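CCMAN5 (Cellulosimicrobium cellulans, PDB 2XSG) acts as a family 92 glycoside hydrolase, a bacterial mannosidase that enables mannose-6-phosphate modification of yeast-produced human lysosomal enzymes. Local coordinates at residues Ser667-Pro679 against Phe687-Ile699. Sequence-based numbering, arbitrary orientation.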
loop_
_atom_site.group_PDB
_atom_site.type_symbol
_atom_site.label_atom_id
_atom_site.label_comp_id
_atom_site.label_asym_id
_atom_site.label_seq_id
_atom_site.Cartn_x
_atom_site.Cartn_y
_atom_site.Cartn_z
ATOM N N SER A 667 0.906 -5.652 4.142
ATOM C CA SER A 667 1.196 -5.254 5.540
ATOM C C SER A 667 -0.066 -5.057 6.378
ATOM O O SER A 667 -0.131 -5.517 7.524
ATOM C CB SER A 667 2.020 -3.967 5.595
ATOM O OG SER A 667 3.280 -4.134 4.972
ATOM N N THR A 668 -1.049 -4.352 5.801
ATOM C CA THR A 668 -2.326 -4.087 6.456
ATOM C C THR A 668 -3.111 -5.376 6.730
ATOM O O THR A 668 -3.688 -5.530 7.794
ATOM C CB THR A 668 -3.178 -3.110 5.636
ATOM O OG1 THR A 668 -2.421 -1.929 5.369
ATOM C CG2 THR A 668 -4.415 -2.711 6.394
ATOM N N MET A 669 -3.112 -6.310 5.780
ATOM C CA MET A 669 -3.701 -7.629 6.048
ATOM C C MET A 669 -2.998 -8.385 7.174
ATOM O O MET A 669 -3.640 -9.105 7.943
ATOM C CB MET A 669 -3.776 -8.472 4.774
ATOM C CG MET A 669 -4.540 -7.808 3.640
ATOM S SD MET A 669 -6.227 -7.243 4.026
ATOM C CE MET A 669 -6.034 -5.481 4.250
ATOM N N PHE A 670 -1.685 -8.229 7.284
ATOM C CA PHE A 670 -0.962 -8.846 8.403
ATOM C C PHE A 670 -1.434 -8.270 9.736
ATOM O O PHE A 670 -1.695 -9.012 10.685
ATOM C CB PHE A 670 0.551 -8.666 8.269
ATOM C CG PHE A 670 1.334 -9.354 9.360
ATOM C CD1 PHE A 670 1.473 -8.758 10.617
ATOM C CD2 PHE A 670 1.916 -10.597 9.138
ATOM C CE1 PHE A 670 2.175 -9.410 11.631
ATOM C CE2 PHE A 670 2.622 -11.251 10.159
ATOM C CZ PHE A 670 2.760 -10.652 11.393
ATOM N N VAL A 671 -1.507 -6.944 9.821
ATOM C CA VAL A 671 -2.028 -6.313 11.029
ATOM C C VAL A 671 -3.418 -6.867 11.370
ATOM O O VAL A 671 -3.685 -7.212 12.519
ATOM C CB VAL A 671 -2.081 -4.797 10.865
ATOM C CG1 VAL A 671 -2.980 -4.151 11.959
ATOM C CG2 VAL A 671 -0.662 -4.224 10.913
ATOM N N ALA A 672 -4.296 -6.935 10.367
ATOM C CA ALA A 672 -5.674 -7.407 10.562
ATOM C C ALA A 672 -5.714 -8.849 11.086
ATOM O O ALA A 672 -6.499 -9.177 11.999
ATOM C CB ALA A 672 -6.457 -7.291 9.252
ATOM N N ALA A 673 -4.870 -9.702 10.508
ATOM C CA ALA A 673 -4.773 -11.094 10.947
ATOM C C ALA A 673 -4.319 -11.161 12.407
ATOM O O ALA A 673 -4.871 -11.942 13.190
ATOM C CB ALA A 673 -3.829 -11.869 10.052
ATOM N N ALA A 674 -3.349 -10.306 12.761
ATOM C CA ALA A 674 -2.769 -10.261 14.118
ATOM C C ALA A 674 -3.793 -9.836 15.147
ATOM O O ALA A 674 -3.870 -10.441 16.221
ATOM C CB ALA A 674 -1.564 -9.343 14.179
ATOM N N VAL A 675 -4.566 -8.799 14.826
ATOM C CA VAL A 675 -5.692 -8.386 15.677
ATOM C C VAL A 675 -6.744 -9.503 15.699
ATOM O O VAL A 675 -7.313 -9.823 16.757
ATOM C CB VAL A 675 -6.312 -7.058 15.190
ATOM C CG1 VAL A 675 -7.617 -6.702 15.964
ATOM C CG2 VAL A 675 -5.298 -5.935 15.312
ATOM N N GLY A 676 -6.982 -10.093 14.524
ATOM C CA GLY A 676 -7.911 -11.188 14.392
ATOM C C GLY A 676 -9.254 -10.802 13.809
ATOM O O GLY A 676 -10.212 -11.581 13.917
ATOM N N LEU A 677 -9.324 -9.603 13.214
ATOM C CA LEU A 677 -10.539 -9.094 12.595
ATOM C C LEU A 677 -10.277 -8.700 11.154
ATOM O O LEU A 677 -9.498 -7.777 10.879
ATOM C CB LEU A 677 -11.088 -7.883 13.363
ATOM C CG LEU A 677 -11.517 -8.125 14.806
ATOM C CD1 LEU A 677 -11.777 -6.772 15.419
ATOM C CD2 LEU A 677 -12.738 -9.042 14.912
ATOM N N PHE A 678 -10.953 -9.390 10.239
ATOM C CA PHE A 678 -10.696 -9.222 8.810
ATOM C C PHE A 678 -11.933 -8.746 8.046
ATOM O O PHE A 678 -13.044 -9.222 8.306
ATOM C CB PHE A 678 -10.228 -10.546 8.223
ATOM C CG PHE A 678 -9.821 -10.449 6.788
ATOM C CD1 PHE A 678 -8.512 -10.123 6.451
ATOM C CD2 PHE A 678 -10.736 -10.677 5.776
ATOM C CE1 PHE A 678 -8.126 -10.015 5.119
ATOM C CE2 PHE A 678 -10.355 -10.566 4.447
ATOM C CZ PHE A 678 -9.044 -10.244 4.119
ATOM N N PRO A 679 -11.749 -7.816 7.080
ATOM C CA PRO A 679 -12.920 -7.358 6.345
ATOM C C PRO A 679 -13.187 -8.208 5.096
ATOM O O PRO A 679 -12.739 -7.871 3.993
ATOM C CB PRO A 679 -12.537 -5.920 5.965
ATOM C CG PRO A 679 -11.044 -6.013 5.745
ATOM C CD PRO A 679 -10.534 -7.057 6.711
ATOM N N PHE A 687 -16.609 -7.337 10.334
ATOM C CA PHE A 687 -15.288 -7.959 10.316
ATOM C C PHE A 687 -15.431 -9.398 10.732
ATOM O O PHE A 687 -16.221 -9.691 11.625
ATOM C CB PHE A 687 -14.314 -7.217 11.224
ATOM C CG PHE A 687 -14.087 -5.809 10.798
ATOM C CD1 PHE A 687 -13.134 -5.517 9.835
ATOM C CD2 PHE A 687 -14.861 -4.776 11.314
ATOM C CE1 PHE A 687 -12.941 -4.226 9.402
ATOM C CE2 PHE A 687 -14.674 -3.454 10.883
ATOM C CZ PHE A 687 -13.702 -3.187 9.934
ATOM N N GLN A 688 -14.699 -10.283 10.057
ATOM C CA GLN A 688 -14.686 -11.699 10.396
ATOM C C GLN A 688 -13.590 -12.033 11.411
ATOM O O GLN A 688 -12.449 -11.543 11.304
ATOM C CB GLN A 688 -14.522 -12.564 9.136
ATOM C CG GLN A 688 -15.754 -12.540 8.188
ATOM C CD GLN A 688 -16.941 -13.303 8.758
ATOM O OE1 GLN A 688 -16.773 -14.359 9.391
ATOM N NE2 GLN A 688 -18.152 -12.774 8.542
ATOM N N VAL A 689 -13.943 -12.902 12.363
ATOM C CA VAL A 689 -13.036 -13.349 13.411
ATOM C C VAL A 689 -12.057 -14.370 12.848
ATOM O O VAL A 689 -12.456 -15.297 12.126
ATOM C CB VAL A 689 -13.810 -13.946 14.608
ATOM C CG1 VAL A 689 -12.868 -14.685 15.558
ATOM C CG2 VAL A 689 -14.554 -12.837 15.356
ATOM N N GLY A 690 -10.772 -14.182 13.159
ATOM C CA GLY A 690 -9.725 -15.126 12.753
ATOM C C GLY A 690 -9.059 -15.798 13.940
ATOM O O GLY A 690 -9.740 -16.364 14.801
ATOM N N SER A 691 -7.730 -15.720 13.982
ATOM C CA SER A 691 -6.942 -16.281 15.073
ATOM C C SER A 691 -6.006 -15.216 15.645
ATOM O O SER A 691 -4.855 -15.103 15.207
ATOM C CB SER A 691 -6.153 -17.499 14.570
ATOM O OG SER A 691 -5.351 -18.072 15.596
ATOM N N PRO A 692 -6.495 -14.413 16.619
ATOM C CA PRO A 692 -5.642 -13.365 17.196
ATOM C C PRO A 692 -4.295 -13.929 17.646
ATOM O O PRO A 692 -4.263 -14.969 18.317
ATOM C CB PRO A 692 -6.431 -12.850 18.415
ATOM C CG PRO A 692 -7.795 -13.423 18.324
ATOM C CD PRO A 692 -7.844 -14.460 17.221
ATOM N N PHE A 693 -3.204 -13.248 17.286
ATOM C CA PHE A 693 -1.844 -13.756 17.530
ATOM C C PHE A 693 -1.371 -13.589 18.959
ATOM O O PHE A 693 -0.568 -14.384 19.424
ATOM C CB PHE A 693 -0.780 -13.044 16.673
ATOM C CG PHE A 693 -0.992 -13.116 15.186
ATOM C CD1 PHE A 693 -2.029 -13.853 14.619
ATOM C CD2 PHE A 693 -0.088 -12.469 14.347
ATOM C CE1 PHE A 693 -2.187 -13.902 13.252
ATOM C CE2 PHE A 693 -0.240 -12.504 12.974
ATOM C CZ PHE A 693 -1.290 -13.227 12.421
ATOM N N PHE A 694 -1.822 -12.531 19.627
ATOM C CA PHE A 694 -1.184 -12.089 20.872
ATOM C C PHE A 694 -2.069 -12.238 22.102
ATOM O O PHE A 694 -3.302 -12.213 22.003
ATOM C CB PHE A 694 -0.699 -10.644 20.729
ATOM C CG PHE A 694 0.212 -10.426 19.542
ATOM C CD1 PHE A 694 1.436 -11.067 19.457
ATOM C CD2 PHE A 694 -0.157 -9.583 18.510
ATOM C CE1 PHE A 694 2.277 -10.865 18.353
ATOM C CE2 PHE A 694 0.676 -9.377 17.406
ATOM C CZ PHE A 694 1.890 -10.009 17.334
ATOM N N ASP A 695 -1.429 -12.391 23.257
ATOM C CA ASP A 695 -2.135 -12.544 24.530
ATOM C C ASP A 695 -3.100 -11.389 24.778
ATOM O O ASP A 695 -4.218 -11.607 25.218
ATOM C CB ASP A 695 -1.144 -12.667 25.694
ATOM C CG ASP A 695 -0.229 -13.848 25.536
ATOM O OD1 ASP A 695 0.463 -13.902 24.497
ATOM O OD2 ASP A 695 -0.214 -14.723 26.437
ATOM N N SER A 696 -2.648 -10.170 24.496
ATOM C CA SER A 696 -3.492 -8.987 24.567
ATOM C C SER A 696 -3.098 -8.021 23.444
ATOM O O SER A 696 -1.902 -7.819 23.185
ATOM C CB SER A 696 -3.344 -8.301 25.936
ATOM O OG SER A 696 -4.147 -7.125 26.012
ATOM N N THR A 697 -4.101 -7.456 22.774
ATOM C CA THR A 697 -3.896 -6.389 21.788
ATOM C C THR A 697 -4.901 -5.250 22.069
ATOM O O THR A 697 -6.108 -5.498 22.099
ATOM C CB THR A 697 -4.006 -6.935 20.356
ATOM O OG1 THR A 697 -2.891 -7.810 20.098
ATOM C CG2 THR A 697 -4.035 -5.812 19.334
ATOM N N THR A 698 -4.392 -4.039 22.320
ATOM C CA THR A 698 -5.214 -2.873 22.702
ATOM C C THR A 698 -5.094 -1.755 21.665
ATOM O O THR A 698 -3.999 -1.242 21.404
ATOM C CB THR A 698 -4.805 -2.310 24.111
ATOM O OG1 THR A 698 -4.935 -3.338 25.104
ATOM C CG2 THR A 698 -5.663 -1.122 24.515
ATOM N N ILE A 699 -6.225 -1.379 21.086
ATOM C CA ILE A 699 -6.286 -0.226 20.200
ATOM C C ILE A 699 -6.875 0.943 20.977
ATOM O O ILE A 699 -8.035 0.887 21.392
ATOM C CB ILE A 699 -7.121 -0.500 18.921
ATOM C CG1 ILE A 699 -6.603 -1.755 18.191
ATOM C CG2 ILE A 699 -7.104 0.750 18.002
ATOM C CD1 ILE A 699 -7.569 -2.288 17.046
HETATM O O HOH W 1 -6.665 -13.640 12.142
HETATM O O HOH W 2 -3.830 -10.128 19.053
#
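The ring of Phe693 lies over the last turn of helix 665-675, a clear case of an aromatic side chain laid on backbone. Ala674 CA stands almost on the ring normal, 3.4 Å from the ring centroid of Phe693, in a CH-pi contact, and Ala674 CB comes within 3.5 Å of Phe693 CD2. The backbone joins in, Phe693 N donating directly to Ala674 O (3.1 Å). With CG anti to its own carbonyl carbon (chi1 -58°), Phe693 also presents its edge to the face of Phe670, a T-shaped pair with planes at 82°; Tyr615 of helix 604-616 also touches Phe693. Replacing the Phe693 ring with the small side chain of an alanine is likely to uncover the CA of Ala674 and leave the face of Phe670 without its edge-on partner.

The contact is looser where buried waters mediate it, at two separate places. One water bridges Ala673 O and Ser691 N. The other joins Ala674 O to Phe694 N and Thr697 OG1, and on this Thr697 side Val675 CG2 and Thr697 CG2 approach only to 4.2 Å.

Beyond the helix, Gly676 O receives Gly690 N (2.8 Å). Phe678 and Gln688 then form a hydrogen-bonded antiparallel pair, Gln688 N lying 2.6 Å from Phe678 O. Gly676, with phi 102°, is the C-prime residue of a Schellman motif, which ends the helix and turns the chain directly into an antiparallel beta hairpin of the catalytic domain.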